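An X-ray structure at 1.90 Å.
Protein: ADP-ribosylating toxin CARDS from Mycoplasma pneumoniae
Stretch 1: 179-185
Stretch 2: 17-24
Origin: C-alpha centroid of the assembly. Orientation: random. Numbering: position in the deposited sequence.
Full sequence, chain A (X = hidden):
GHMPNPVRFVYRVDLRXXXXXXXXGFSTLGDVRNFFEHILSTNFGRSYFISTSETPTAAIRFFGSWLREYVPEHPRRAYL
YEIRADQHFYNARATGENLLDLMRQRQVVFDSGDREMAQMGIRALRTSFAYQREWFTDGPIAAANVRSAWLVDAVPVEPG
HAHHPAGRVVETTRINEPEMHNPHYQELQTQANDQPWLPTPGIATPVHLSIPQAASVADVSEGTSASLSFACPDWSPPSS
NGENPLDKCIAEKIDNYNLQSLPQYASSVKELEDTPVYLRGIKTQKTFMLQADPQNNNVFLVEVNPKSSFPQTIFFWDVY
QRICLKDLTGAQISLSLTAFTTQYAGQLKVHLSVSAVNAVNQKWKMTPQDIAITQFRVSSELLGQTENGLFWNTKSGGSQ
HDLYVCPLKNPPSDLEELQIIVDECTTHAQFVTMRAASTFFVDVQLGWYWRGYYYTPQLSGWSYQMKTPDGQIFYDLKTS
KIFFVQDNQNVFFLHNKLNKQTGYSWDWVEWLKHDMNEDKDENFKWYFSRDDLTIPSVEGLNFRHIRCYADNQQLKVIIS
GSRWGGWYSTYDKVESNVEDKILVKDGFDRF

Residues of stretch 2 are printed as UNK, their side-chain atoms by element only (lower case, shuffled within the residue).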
# COMPACT_ATOMS: atom_id res chain seq x y z
N GLU A 179 21.98 14.13 6.44
CA GLU A 179 21.91 13.68 5.06
C GLU A 179 23.26 13.89 4.41
O GLU A 179 23.91 14.91 4.64
CB GLU A 179 20.85 14.50 4.35
CG GLU A 179 20.56 14.08 2.94
CD GLU A 179 19.61 15.05 2.28
OE1 GLU A 179 18.82 15.69 3.00
OE2 GLU A 179 19.67 15.17 1.04
N MET A 180 23.69 12.94 3.60
CA MET A 180 24.92 13.08 2.84
C MET A 180 24.58 13.30 1.36
O MET A 180 23.88 12.49 0.76
CB MET A 180 25.78 11.84 3.01
CG MET A 180 26.21 11.57 4.45
SD MET A 180 26.93 9.94 4.68
CE MET A 180 25.46 8.98 5.04
N HIS A 181 25.07 14.39 0.77
CA HIS A 181 24.78 14.67 -0.63
C HIS A 181 25.84 14.11 -1.58
O HIS A 181 27.03 14.22 -1.33
CB HIS A 181 24.61 16.18 -0.88
CG HIS A 181 24.34 16.52 -2.32
ND1 HIS A 181 23.12 16.29 -2.92
CD2 HIS A 181 25.14 17.04 -3.28
CE1 HIS A 181 23.17 16.67 -4.18
NE2 HIS A 181 24.39 17.13 -4.43
N ASN A 182 25.38 13.53 -2.69
CA ASN A 182 26.28 12.97 -3.69
C ASN A 182 26.79 14.06 -4.64
O ASN A 182 26.00 14.65 -5.40
CB ASN A 182 25.54 11.91 -4.50
CG ASN A 182 26.40 11.29 -5.56
OD1 ASN A 182 27.61 11.53 -5.61
ND2 ASN A 182 25.79 10.48 -6.42
N PRO A 183 28.10 14.33 -4.61
CA PRO A 183 28.60 15.41 -5.49
C PRO A 183 28.46 15.06 -6.98
O PRO A 183 28.49 15.96 -7.81
CB PRO A 183 30.08 15.53 -5.10
CG PRO A 183 30.42 14.19 -4.49
CD PRO A 183 29.17 13.74 -3.79
N HIS A 184 28.33 13.78 -7.30
CA HIS A 184 28.13 13.34 -8.68
C HIS A 184 26.67 13.35 -9.12
O HIS A 184 26.36 13.00 -10.26
CB HIS A 184 28.70 11.94 -8.89
CG HIS A 184 30.16 11.82 -8.55
ND1 HIS A 184 31.14 12.47 -9.26
CD2 HIS A 184 30.79 11.11 -7.58
CE1 HIS A 184 32.32 12.17 -8.74
NE2 HIS A 184 32.14 11.35 -7.72
N TYR A 185 25.76 13.72 -8.22
CA TYR A 185 24.35 13.77 -8.58
C TYR A 185 24.10 14.81 -9.67
O TYR A 185 24.65 15.91 -9.63
CB TYR A 185 23.46 14.09 -7.37
CG TYR A 185 22.00 14.30 -7.74
CD1 TYR A 185 21.20 13.22 -8.11
CD2 TYR A 185 21.43 15.57 -7.71
CE1 TYR A 185 19.87 13.40 -8.44
CE2 TYR A 185 20.09 15.77 -8.06
CZ TYR A 185 19.32 14.67 -8.42
OH TYR A 185 18.00 14.83 -8.77
N UNK A 17 28.42 1.34 1.05
CA UNK A 17 28.62 2.70 1.53
C UNK A 17 28.47 3.76 0.44
O UNK A 17 28.61 3.47 -0.74
o UNK A 17 31.00 2.69 1.16
c UNK A 17 30.01 2.83 2.16
N UNK A 18 28.19 5.00 0.85
CA UNK A 18 28.05 6.05 -0.17
C UNK A 18 29.31 6.23 -1.00
O UNK A 18 29.22 6.59 -2.18
c UNK A 18 27.04 6.75 1.87
c UNK A 18 27.75 5.45 2.17
c UNK A 18 27.74 7.29 0.67
N UNK A 19 30.47 5.96 -0.42
CA UNK A 19 31.69 6.10 -1.20
C UNK A 19 31.59 5.27 -2.47
O UNK A 19 31.95 5.73 -3.56
c UNK A 19 35.40 5.16 -0.49
o UNK A 19 35.27 4.78 0.70
c UNK A 19 32.92 5.69 -0.39
o UNK A 19 36.46 4.99 -1.14
c UNK A 19 34.23 5.84 -1.17
N UNK A 20 31.08 4.05 -2.36
CA UNK A 20 30.93 3.19 -3.53
C UNK A 20 29.74 3.59 -4.42
O UNK A 20 29.88 3.74 -5.64
c UNK A 20 30.77 1.74 -3.11
c UNK A 20 30.49 -0.66 -3.87
o UNK A 20 30.63 -0.99 -2.66
c UNK A 20 30.76 0.78 -4.29
o UNK A 20 30.15 -1.47 -4.76
N UNK A 21 28.57 3.72 -3.81
CA UNK A 21 27.34 4.00 -4.56
C UNK A 21 27.36 5.36 -5.25
O UNK A 21 26.93 5.48 -6.40
c UNK A 21 26.02 2.54 -2.96
c UNK A 21 24.81 4.28 -4.41
c UNK A 21 26.10 3.92 -3.63
c UNK A 21 26.01 1.36 -3.94
N UNK A 22 27.83 6.39 -4.55
CA UNK A 22 27.89 7.74 -5.10
C UNK A 22 28.77 7.78 -6.35
O UNK A 22 28.58 8.62 -7.22
c UNK A 22 25.50 10.02 -1.12
c UNK A 22 26.78 10.58 -1.15
c UNK A 22 27.38 9.20 -3.05
c UNK A 22 26.11 8.63 -3.01
c UNK A 22 27.69 10.18 -2.11
c UNK A 22 28.41 8.77 -4.08
c UNK A 22 25.16 9.04 -2.05
N UNK A 23 29.70 6.84 -6.44
CA UNK A 23 30.62 6.79 -7.56
C UNK A 23 30.17 5.85 -8.68
O UNK A 23 30.36 6.15 -9.86
c UNK A 23 32.02 6.38 -7.09
o UNK A 23 34.82 5.93 -6.81
c UNK A 23 32.92 5.95 -8.24
c UNK A 23 34.38 6.18 -7.96
o UNK A 23 35.09 6.61 -8.89
N UNK A 24 29.55 4.73 -8.32
CA UNK A 24 29.24 3.69 -9.28
C UNK A 24 27.76 3.41 -9.54
O UNK A 24 27.44 2.64 -10.44
n UNK A 24 32.19 2.53 -9.88
c UNK A 24 29.90 2.37 -8.86
c UNK A 24 33.46 2.61 -9.49
c UNK A 24 31.38 2.46 -8.77
n UNK A 24 33.49 2.58 -8.17
c UNK A 24 32.21 2.49 -7.69

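Position 17 has two side-chain atoms, one carbon and then one oxygen. None of them reaches stretch 1. The position sits at the N-cap, right before a helix, and its chi1 is 67° (p). This is Ser-17.

Position 18 has three side-chain carbons that close a ring onto the backbone N. Its CA-to-CB bond points toward stretch 1, and one ring carbon lies near the methyl end of Met-180. Only proline has such a ring. In Pro-18 the CG atom is 4.2 Å from Met-180 CE, an apolar contact in the first turn of the helix.

Position 19 has three carbons, the third carrying two oxygens. That is a carboxylate on a two-carbon arm. It is exposed and out of reach of stretch 1. This is Glu-19.

Position 20 has the same atoms: three carbons, with two oxygens on the last. It too is out of reach of stretch 1. This is Glu-20.

Position 21 has four carbons, forked at the first, with one arm two carbons long. Branching at CB with a longer arm identifies isoleucine. The side chain of Ile-21 is buried, but its end leads away from stretch 1.

Position 22 has one carbon and then a ring of six carbons, with no oxygen on the ring. Its CA-to-CB bond points toward stretch 1, and the residue touches Met-180 through His-184. The missing hydroxyl rules out tyrosine, so this is Phe-22. Phe-22 CZ is 3.5 Å from Met-180 O, which lies at the ring edge, near the ring plane. Asn-182 CB sits over the ring face, 3.5 Å from the centroid of the Phe-22 ring and 6° off the normal, a CH-pi contact. Phe-22 CD2 is 4.2 Å from Pro-183 CD.

Position 23 has three carbons, the third carrying two oxygens. Its CA-to-CB bond points away from stretch 1, and its backbone CA lies near the ring of His-184. This is Glu-23. Glu-23 CA is 4.3 Å from His-184 CD2.

Position 24 has one carbon and then a five-membered ring of three carbons and two nitrogens. That ring is an imidazole, out of reach of stretch 1. This is His-24.

The contact centres on Phe-22, which has the largest area covered. Asn-182 packs on its ring and also gives a weak hydrogen bond from Asn-182 ND2 to Phe-22 O, 3.4 Å. Asn-182 OD1 accepts a hydrogen bond from His-184 N at 2.9 Å, within the type I turn from Asn-182 to Tyr-185. His-184 CD2 lies 3.3 Å from Phe-22 O. Met-180 extends the apolar packing to Pro-18.

Stretch 2, residues 17-24: SPEEIFEH
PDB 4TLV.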